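Local coordinates for protein ShdD (Sedimentibacter hydroxybenzoicus, PDB 7AE5), which takes part in the non-oxidative decarboxylation and detoxification of phenolic derivatives under anaerobic conditions, although its precise biochemical role is unknown, at residues C31-R36 with P41-K46. Numbering follows the deposited sequence.
Sequences CCYSWR and PVVMEK. With ZN (zinc ion), chain Z.
P41 meets both Y33 and W35 where the loop that follows strand 34-36 folds back against that strand, an outer one of the three-stranded antiparallel sheet; this sheet and the Cys4 zinc site, built from two CxxC pairs, are consistent with a zinc-ribbon-like domain. Its CB lies 3.4 Å from Y33 OH, close to the phenol plane, so the proline approaches the ring at its hydroxyl-bearing edge. With CG anti to the backbone N (chi1 -172°), Y33 sends its phenol toward P41 and V43. One atom further round the pyrrolidine, P41 CG rests 3.9 Å from W35 CB, and the two side chains run roughly at right angles. H4 packs edge-to-face with this indole. V42 turns its side chain away, and its carbonyl O is hydrogen-bonded by Q137 NE2 of the neighbouring phenolic acid decarboxylase chain. V43 faces the first segment again: CG2 is 4.1 Å from Y33 CZ, an oblique apolar contact with the far end of the phenol. No hydrogen bond joins 31-36 to 41-46, and only 156 Å² is buried between them, evidence of a small, mainly apolar contact. At the zinc ion, C31 completes the set of C3, C6 and C28; its SG binds the metal at 2.3 Å and also accepts a weak hydrogen bond from Y33 N, at 3.7 Å with an N-H...S angle of 154°.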
loop_
_atom_site.group_PDB
_atom_site.type_symbol
_atom_site.label_atom_id
_atom_site.label_comp_id
_atom_site.label_asym_id
_atom_site.label_seq_id
_atom_site.Cartn_x
_atom_site.Cartn_y
_atom_site.Cartn_z
ATOM N N CYS H 31 19.311 10.138 -46.820
ATOM C CA CYS H 31 19.095 9.535 -45.509
ATOM C C CYS H 31 19.966 8.309 -45.254
ATOM O O CYS H 31 19.788 7.642 -44.225
ATOM C CB CYS H 31 17.618 9.170 -45.334
ATOM S SG CYS H 31 17.132 7.616 -46.107
ATOM N N CYS H 32 20.889 7.988 -46.159
ATOM C CA CYS H 32 21.893 6.936 -46.006
ATOM C C CYS H 32 21.308 5.530 -45.962
ATOM O O CYS H 32 22.044 4.577 -45.677
ATOM C CB CYS H 32 22.762 7.151 -44.760
ATOM S SG CYS H 32 23.361 8.837 -44.541
ATOM N N TYR H 33 20.015 5.364 -46.232
ATOM C CA TYR H 33 19.445 4.026 -46.314
ATOM C C TYR H 33 20.062 3.268 -47.482
ATOM O O TYR H 33 20.224 3.808 -48.578
ATOM C CB TYR H 33 17.926 4.098 -46.477
ATOM C CG TYR H 33 17.227 2.759 -46.375
ATOM C CD1 TYR H 33 17.120 2.097 -45.157
ATOM C CD2 TYR H 33 16.670 2.156 -47.496
ATOM C CE1 TYR H 33 16.478 0.873 -45.060
ATOM C CE2 TYR H 33 16.029 0.933 -47.410
ATOM C CZ TYR H 33 15.935 0.296 -46.190
ATOM O OH TYR H 33 15.298 -0.921 -46.101
ATOM N N SER H 34 20.417 2.009 -47.242
ATOM C CA SER H 34 21.035 1.174 -48.259
ATOM C C SER H 34 20.317 -0.165 -48.340
ATOM O O SER H 34 19.720 -0.626 -47.362
ATOM C CB SER H 34 22.527 0.952 -47.980
ATOM O OG SER H 34 22.719 0.236 -46.775
ATOM N N TRP H 35 20.382 -0.787 -49.516
ATOM C CA TRP H 35 19.691 -2.051 -49.730
ATOM C C TRP H 35 20.265 -2.756 -50.950
ATOM O O TRP H 35 20.830 -2.129 -51.850
ATOM C CB TRP H 35 18.179 -1.844 -49.888
ATOM C CG TRP H 35 17.773 -1.163 -51.161
ATOM C CD1 TRP H 35 17.394 -1.762 -52.328
ATOM C CD2 TRP H 35 17.689 0.249 -51.390
ATOM N NE1 TRP H 35 17.086 -0.812 -53.270
ATOM C CE2 TRP H 35 17.258 0.431 -52.720
ATOM C CE3 TRP H 35 17.940 1.376 -50.603
ATOM C CZ2 TRP H 35 17.072 1.695 -53.278
ATOM C CZ3 TRP H 35 17.754 2.629 -51.158
ATOM C CH2 TRP H 35 17.324 2.778 -52.483
ATOM N N ARG H 36 20.107 -4.076 -50.959
ATOM C CA ARG H 36 20.543 -4.918 -52.063
ATOM C C ARG H 36 19.443 -5.024 -53.111
ATOM O O ARG H 36 18.251 -4.994 -52.791
ATOM C CB ARG H 36 20.914 -6.314 -51.557
ATOM C CG ARG H 36 22.049 -6.984 -52.313
ATOM C CD ARG H 36 22.328 -8.376 -51.760
ATOM N NE ARG H 36 22.547 -8.361 -50.318
ATOM C CZ ARG H 36 23.709 -8.086 -49.739
ATOM N NH1 ARG H 36 24.784 -7.795 -50.452
ATOM N NH2 ARG H 36 23.792 -8.103 -48.412
ATOM N N PRO H 41 12.476 -4.073 -50.006
ATOM C CA PRO H 41 12.266 -3.596 -48.631
ATOM C C PRO H 41 10.924 -2.898 -48.465
ATOM O O PRO H 41 10.561 -2.017 -49.248
ATOM C CB PRO H 41 13.435 -2.624 -48.409
ATOM C CG PRO H 41 14.389 -2.866 -49.549
ATOM C CD PRO H 41 13.544 -3.327 -50.688
ATOM N N VAL H 42 10.193 -3.304 -47.433
ATOM C CA VAL H 42 8.997 -2.607 -46.975
ATOM C C VAL H 42 9.374 -1.932 -45.663
ATOM O O VAL H 42 9.474 -2.584 -44.617
ATOM C CB VAL H 42 7.801 -3.551 -46.802
ATOM C CG1 VAL H 42 6.655 -2.834 -46.100
ATOM C CG2 VAL H 42 7.348 -4.084 -48.152
ATOM N N VAL H 43 9.609 -0.626 -45.719
ATOM C CA VAL H 43 9.908 0.148 -44.519
ATOM C C VAL H 43 8.594 0.443 -43.808
ATOM O O VAL H 43 7.664 0.987 -44.412
ATOM C CB VAL H 43 10.654 1.443 -44.867
ATOM C CG1 VAL H 43 10.918 2.258 -43.611
ATOM C CG2 VAL H 43 11.952 1.129 -45.593
ATOM N N MET H 44 8.511 0.070 -42.532
ATOM C CA MET H 44 7.324 0.386 -41.750
ATOM C C MET H 44 7.096 1.893 -41.717
ATOM O O MET H 44 8.021 2.694 -41.883
ATOM C CB MET H 44 7.446 -0.149 -40.323
ATOM C CG MET H 44 7.767 -1.627 -40.212
ATOM S SD MET H 44 7.846 -2.139 -38.484
ATOM C CE MET H 44 7.522 -3.896 -38.619
ATOM N N GLU H 45 5.836 2.274 -41.498
ATOM C CA GLU H 45 5.462 3.683 -41.554
ATOM C C GLU H 45 6.264 4.519 -40.562
ATOM O O GLU H 45 6.656 5.651 -40.868
ATOM C CB GLU H 45 3.965 3.837 -41.292
ATOM C CG GLU H 45 3.443 5.244 -41.507
ATOM C CD GLU H 45 3.573 5.694 -42.947
ATOM O OE1 GLU H 45 3.270 4.888 -43.852
ATOM O OE2 GLU H 45 3.983 6.851 -43.175
ATOM N N LYS H 46 6.532 3.973 -39.375
ATOM C CA LYS H 46 7.190 4.743 -38.327
ATOM C C LYS H 46 8.682 4.931 -38.567
ATOM O O LYS H 46 9.285 5.819 -37.952
ATOM C CB LYS H 46 6.967 4.079 -36.966
ATOM C CG LYS H 46 7.587 2.699 -36.829
ATOM C CD LYS H 46 7.747 2.320 -35.365
ATOM C CE LYS H 46 6.690 1.313 -34.937
ATOM N NZ LYS H 46 6.790 0.046 -35.709
HETATM ZN ZN ZN Z . 16.477 7.938 -48.314
#